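Local coordinates for protein uroporphyrinogen III synthase (Thermus thermophilus, PDB 1WCW) that probably catalyses the closure of the linear tetrapyrrole hydroxymethylbilane to uroporphyrinogen III, a step of haem biosynthesis, at residues Y139-P144 / L198-K203; L16-A21 / E243-L248. All blocks are in the same frame, centred on the assembly; numbering follows the deposited sequence.

Contact 1: residues Y139-P144 / L198-K203; sequences YGKPLP and LFEGAK
K141 and E200 meet in a salt bridge across the cleft between the two alpha/beta domains of the HemD fold, which a two-stranded ladder holds together. K141 belongs to the loop that leaves strand 132-137 and leads into helix 144-152 of one domain; E200 sits near the C-terminal end of helix 192-201 in the other. The two backbones stay well apart, with K141 CA 11.9 Å from E200 CA, and the side chains close the distance from opposite directions. E200 does so with a chain that runs straight out beyond CG (chi2 175°). With chi1 at -170° the K141 chain swings away from its own N, then bends at chi2 and again at chi4, which turns the ammonium group onto the carboxylate. On its way it passes I193, E196 and F197 on earlier turns of helix 192-201. The contact lies at the surface, and both residues also touch crystal neighbours. K141 NZ approaches the syn lone pair of E200 OE2 at 2.8 Å, while E200 OE1 stays 3.5 Å from K141 NZ. The second oxygen is reached indirectly, through a water that accepts a hydrogen bond from K141 NZ at 3.0 Å and donates one to E200 OE1, the latter so short that its exact length is doubtful.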
loop_
_atom_site.group_PDB
_atom_site.type_symbol
_atom_site.label_atom_id
_atom_site.label_comp_id
_atom_site.label_asym_id
_atom_site.label_seq_id
_atom_site.Cartn_x
_atom_site.Cartn_y
_atom_site.Cartn_z
ATOM N N TYR A 139 -0.595 -5.649 -7.242
ATOM C CA TYR A 139 0.537 -5.857 -6.357
ATOM C C TYR A 139 0.299 -7.014 -5.377
ATOM O O TYR A 139 0.900 -7.047 -4.316
ATOM C CB TYR A 139 0.882 -4.599 -5.623
ATOM C CG TYR A 139 -0.288 -3.947 -4.977
ATOM C CD1 TYR A 139 -0.719 -4.301 -3.683
ATOM C CD2 TYR A 139 -1.000 -2.923 -5.649
ATOM C CE1 TYR A 139 -1.831 -3.644 -3.045
ATOM C CE2 TYR A 139 -2.068 -2.287 -5.065
ATOM C CZ TYR A 139 -2.482 -2.649 -3.750
ATOM O OH TYR A 139 -3.487 -2.012 -3.127
ATOM N N GLY A 140 -0.541 -7.948 -5.757
ATOM C CA GLY A 140 -0.750 -9.172 -4.958
ATOM C C GLY A 140 -1.999 -9.264 -4.121
ATOM O O GLY A 140 -2.335 -10.334 -3.673
ATOM N N LYS A 141 -2.677 -8.163 -3.885
ATOM C CA LYS A 141 -3.870 -8.141 -3.025
ATOM C C LYS A 141 -5.066 -7.908 -3.948
ATOM O O LYS A 141 -4.999 -7.022 -4.831
ATOM C CB LYS A 141 -3.743 -6.990 -2.046
ATOM C CG LYS A 141 -4.792 -6.922 -0.874
ATOM C CD LYS A 141 -4.314 -7.751 0.277
ATOM C CE LYS A 141 -5.110 -7.525 1.578
ATOM N NZ LYS A 141 -6.628 -7.563 1.415
ATOM N N PRO A 142 -6.174 -8.625 -3.782
ATOM C CA PRO A 142 -7.323 -8.401 -4.667
ATOM C C PRO A 142 -7.825 -6.962 -4.561
ATOM O O PRO A 142 -7.833 -6.373 -3.492
ATOM C CB PRO A 142 -8.406 -9.330 -4.110
ATOM C CG PRO A 142 -7.655 -10.370 -3.387
ATOM C CD PRO A 142 -6.368 -9.813 -2.900
ATOM N N LEU A 143 -8.275 -6.447 -5.709
ATOM C CA LEU A 143 -8.881 -5.092 -5.743
ATOM C C LEU A 143 -10.258 -5.290 -6.397
ATOM O O LEU A 143 -10.567 -4.844 -7.505
ATOM C CB LEU A 143 -8.025 -4.133 -6.563
ATOM C CG LEU A 143 -6.650 -3.915 -5.984
ATOM C CD1 LEU A 143 -5.829 -2.950 -6.930
ATOM C CD2 LEU A 143 -6.792 -3.249 -4.619
ATOM N N PRO A 144 -11.167 -5.952 -5.689
ATOM C CA PRO A 144 -12.472 -6.217 -6.288
ATOM C C PRO A 144 -13.344 -5.037 -6.668
ATOM O O PRO A 144 -14.083 -5.126 -7.652
ATOM C CB PRO A 144 -13.143 -7.145 -5.265
ATOM C CG PRO A 144 -12.581 -6.679 -3.975
ATOM C CD PRO A 144 -11.079 -6.440 -4.312
ATOM N N LEU A 198 -2.667 -7.280 9.101
ATOM C CA LEU A 198 -2.800 -7.577 10.524
ATOM C C LEU A 198 -4.195 -8.015 10.873
ATOM O O LEU A 198 -4.359 -9.058 11.557
ATOM C CB LEU A 198 -2.389 -6.304 11.281
ATOM C CG LEU A 198 -2.558 -6.438 12.783
ATOM C CD1 LEU A 198 -1.678 -7.562 13.381
ATOM C CD2 LEU A 198 -2.157 -5.128 13.457
ATOM N N PHE A 199 -5.212 -7.267 10.470
ATOM C CA PHE A 199 -6.567 -7.664 10.847
ATOM C C PHE A 199 -7.021 -8.880 10.116
ATOM O O PHE A 199 -7.772 -9.678 10.768
ATOM C CB PHE A 199 -7.543 -6.500 10.601
ATOM C CG PHE A 199 -7.648 -5.569 11.773
ATOM C CD1 PHE A 199 -6.862 -4.461 11.904
ATOM C CD2 PHE A 199 -8.509 -5.904 12.821
ATOM C CE1 PHE A 199 -6.924 -3.672 13.065
ATOM C CE2 PHE A 199 -8.571 -5.126 13.989
ATOM C CZ PHE A 199 -7.803 -4.035 14.096
ATOM N N GLU A 200 -6.605 -9.135 8.886
ATOM C CA GLU A 200 -7.063 -10.362 8.185
ATOM C C GLU A 200 -6.358 -11.559 8.759
ATOM O O GLU A 200 -6.925 -12.687 8.617
ATOM C CB GLU A 200 -6.825 -10.293 6.672
ATOM C CG GLU A 200 -7.683 -9.242 5.953
ATOM C CD GLU A 200 -7.363 -9.107 4.492
ATOM O OE1 GLU A 200 -6.566 -9.925 4.003
ATOM O OE2 GLU A 200 -7.839 -8.198 3.818
ATOM N N GLY A 201 -5.183 -11.399 9.356
ATOM C CA GLY A 201 -4.450 -12.535 9.875
ATOM C C GLY A 201 -4.515 -12.744 11.363
ATOM O O GLY A 201 -3.886 -13.735 11.833
ATOM N N ALA A 202 -5.197 -11.909 12.122
ATOM C CA ALA A 202 -5.279 -12.094 13.581
ATOM C C ALA A 202 -6.117 -13.292 14.000
ATOM O O ALA A 202 -7.112 -13.625 13.348
ATOM C CB ALA A 202 -5.886 -10.850 14.226
ATOM N N LYS A 203 -5.674 -13.934 15.064
ATOM C CA LYS A 203 -6.514 -14.992 15.626
ATOM C C LYS A 203 -7.777 -14.407 16.249
ATOM O O LYS A 203 -8.885 -15.026 16.147
ATOM C CB LYS A 203 -5.754 -15.744 16.706
ATOM C CG LYS A 203 -4.702 -16.680 16.150
ATOM C CD LYS A 203 -3.960 -17.501 17.216
ATOM C CE LYS A 203 -2.856 -18.358 16.525
ATOM N NZ LYS A 203 -1.887 -19.054 17.482
HETATM O O HOH W 1 -6.838 -10.593 1.587
#

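Contact 2: residues L16-A21 / E243-L248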
loop_
_atom_site.group_PDB
_atom_site.type_symbol
_atom_site.label_atom_id
_atom_site.label_comp_id
_atom_site.label_asym_id
_atom_site.label_seq_id
_atom_site.Cartn_x
_atom_site.Cartn_y
_atom_site.Cartn_z
ATOM N N LEU A 16 8.075 -3.002 6.487
ATOM C CA LEU A 16 9.156 -3.893 6.065
ATOM C C LEU A 16 10.391 -3.167 5.514
ATOM O O LEU A 16 11.497 -3.451 5.902
ATOM C CB LEU A 16 8.627 -4.863 5.014
ATOM C CG LEU A 16 9.574 -5.930 4.457
ATOM C CD1 LEU A 16 9.988 -6.934 5.499
ATOM C CD2 LEU A 16 8.864 -6.614 3.350
ATOM N N ARG A 17 10.159 -2.215 4.659
ATOM C CA ARG A 17 11.192 -1.485 3.927
ATOM C C ARG A 17 12.222 -0.629 4.637
ATOM O O ARG A 17 13.423 -0.698 4.367
ATOM C CB ARG A 17 10.485 -0.604 2.895
ATOM C CG ARG A 17 9.333 -1.283 2.099
ATOM C CD ARG A 17 8.270 -2.140 2.946
ATOM N NE ARG A 17 7.138 -1.419 3.526
ATOM C CZ ARG A 17 7.181 -0.802 4.690
ATOM N NH1 ARG A 17 6.130 -0.169 5.145
ATOM N NH2 ARG A 17 8.300 -0.818 5.397
ATOM N N ARG A 18 11.749 0.171 5.564
ATOM C CA ARG A 18 12.542 1.123 6.321
ATOM C C ARG A 18 12.723 0.789 7.817
ATOM O O ARG A 18 12.806 1.674 8.664
ATOM C CB ARG A 18 11.897 2.524 6.200
ATOM C CG ARG A 18 12.134 3.179 4.804
ATOM C CD ARG A 18 11.660 4.642 4.824
ATOM N NE ARG A 18 10.211 4.680 5.018
ATOM C CZ ARG A 18 9.496 5.796 5.175
ATOM N NH1 ARG A 18 8.179 5.738 5.349
ATOM N NH2 ARG A 18 10.096 6.978 5.157
ATOM N N LYS A 19 12.817 -0.487 8.136
ATOM C CA LYS A 19 13.025 -0.934 9.530
ATOM C C LYS A 19 14.240 -0.346 10.187
ATOM O O LYS A 19 14.221 -0.016 11.376
ATOM C CB LYS A 19 13.288 -2.451 9.568
ATOM C CG LYS A 19 12.143 -3.263 9.181
ATOM C CD LYS A 19 12.504 -4.739 9.214
ATOM C CE LYS A 19 11.365 -5.616 8.678
ATOM N NZ LYS A 19 11.719 -7.069 8.760
ATOM N N GLU A 20 15.355 -0.339 9.497
ATOM C CA GLU A 20 16.595 0.160 10.053
ATOM C C GLU A 20 16.508 1.663 10.362
ATOM O O GLU A 20 17.011 2.154 11.401
ATOM C CB GLU A 20 17.727 -0.125 9.047
ATOM C CG GLU A 20 19.162 -0.069 9.543
ATOM C CD GLU A 20 20.201 -0.610 8.480
ATOM O OE1 GLU A 20 20.366 -0.007 7.375
ATOM O OE2 GLU A 20 20.861 -1.645 8.757
ATOM N N ALA A 21 15.851 2.393 9.476
ATOM C CA ALA A 21 15.734 3.818 9.704
ATOM C C ALA A 21 14.809 4.020 10.895
ATOM O O ALA A 21 15.052 4.892 11.727
ATOM C CB ALA A 21 15.173 4.558 8.458
ATOM N N GLU A 243 5.100 11.338 5.375
ATOM C CA GLU A 243 5.925 10.244 4.880
ATOM C C GLU A 243 7.377 10.256 5.477
ATOM O O GLU A 243 8.219 9.434 5.060
ATOM C CB GLU A 243 5.984 10.273 3.337
ATOM C CG GLU A 243 4.610 10.201 2.640
ATOM C CD GLU A 243 4.712 10.092 1.103
ATOM O OE1 GLU A 243 5.272 11.008 0.466
ATOM O OE2 GLU A 243 4.222 9.093 0.517
ATOM N N ARG A 244 7.700 11.152 6.431
ATOM C CA ARG A 244 9.041 11.139 7.048
ATOM C C ARG A 244 8.907 10.423 8.406
ATOM O O ARG A 244 8.023 10.809 9.179
ATOM C CB ARG A 244 9.558 12.562 7.282
ATOM C CG ARG A 244 9.726 13.348 5.967
ATOM C CD ARG A 244 10.682 14.533 6.180
ATOM N NE ARG A 244 10.083 15.519 7.084
ATOM C CZ ARG A 244 9.041 16.276 6.766
ATOM N NH1 ARG A 244 8.560 17.116 7.653
ATOM N NH2 ARG A 244 8.512 16.197 5.555
ATOM N N LEU A 245 9.723 9.401 8.681
ATOM C CA LEU A 245 9.612 8.656 9.945
ATOM C C LEU A 245 9.977 9.536 11.158
ATOM O O LEU A 245 9.483 9.346 12.294
ATOM C CB LEU A 245 10.494 7.371 9.904
ATOM C CG LEU A 245 9.897 6.257 9.023
ATOM C CD1 LEU A 245 10.848 5.115 8.979
ATOM C CD2 LEU A 245 8.537 5.791 9.549
ATOM N N GLY A 246 10.740 10.572 10.896
ATOM C CA GLY A 246 11.123 11.482 11.951
ATOM C C GLY A 246 9.897 12.300 12.310
ATOM O O GLY A 246 9.734 12.619 13.509
ATOM N N SER A 247 9.063 12.635 11.327
ATOM C CA SER A 247 7.883 13.434 11.591
ATOM C C SER A 247 6.834 12.622 12.391
ATOM O O SER A 247 6.156 13.116 13.318
ATOM C CB SER A 247 7.279 13.948 10.267
ATOM O OG SER A 247 6.070 14.644 10.470
ATOM N N LEU A 248 6.673 11.373 11.974
ATOM C CA LEU A 248 5.726 10.491 12.601
ATOM C C LEU A 248 6.031 10.353 14.079
ATOM O O LEU A 248 5.169 10.560 14.969
ATOM C CB LEU A 248 5.890 9.149 11.946
ATOM C CG LEU A 248 5.201 8.008 12.683
ATOM C CD1 LEU A 248 3.721 8.299 12.615
ATOM C CD2 LEU A 248 5.552 6.672 12.010
#
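E243 offers its main-chain carbonyl, not its carboxylate, to R18. The N-H of R18 NH2 points almost straight at E243 O, with a separation of 3.1 Å and an angle of 166° at the hydrogen. The oxygen lies at the edge of the guanidinium, close to its plane. The E243 carboxylate turns from the arginine and makes a long, weak ion pair with K100 of helix 99-107 in the other domain. R244 comes next at the N-cap position of helix 245-260; its side chain leaves the contact, and its backbone N is held by T242 OG1. L245, the first residue of the helix, and R18 bury similar, and the largest, shares of surface. L245 CG sits over the centre of one guanidinium face, 3.9 Å from R18 CZ, so the planar group is edge-bonded to the carbonyl with the leucine's branching carbon resting on its face. A bend at chi3 (-65°) turns the arginine's end across the leucine. L245 CD1 reaches back to the arginine stem, 3.9 Å from R18 CB, and grazes the first turn of helix 19-28, where A21 CB is 4.4 Å from L245 CD1. Both R18 and L245 also touch Y13, at the end of strand 10-13. Farther on, S247 OG bonds D240 OD1, and L248 turns inward onto L219 and V221 of strand 217-221. Two helix N-termini thus lie side by side at the C-terminal edge of a parallel sheet, each following its own strand: the first and last helices of a five-stranded, flavodoxin-like alpha/beta domain with strand order 2-1-3-4-5.

Along the chain the segments come in the order 16-21, 139-144, 198-203, 243-248, so contact 2 joins nearly the two ends of the chain and contact 1 falls between them. Their centres are 22 Å apart and their nearest atoms about 11 Å, without touching. Three of the four segments belong to the domain built on the five-stranded parallel sheet; 139-144 alone comes from the domain of the mixed sheet. Contact 2 therefore ties together helices 19-28 and 245-260 within one domain, whereas contact 1 spans the interdomain cleft, where synthases of this family are thought to bind their substrate.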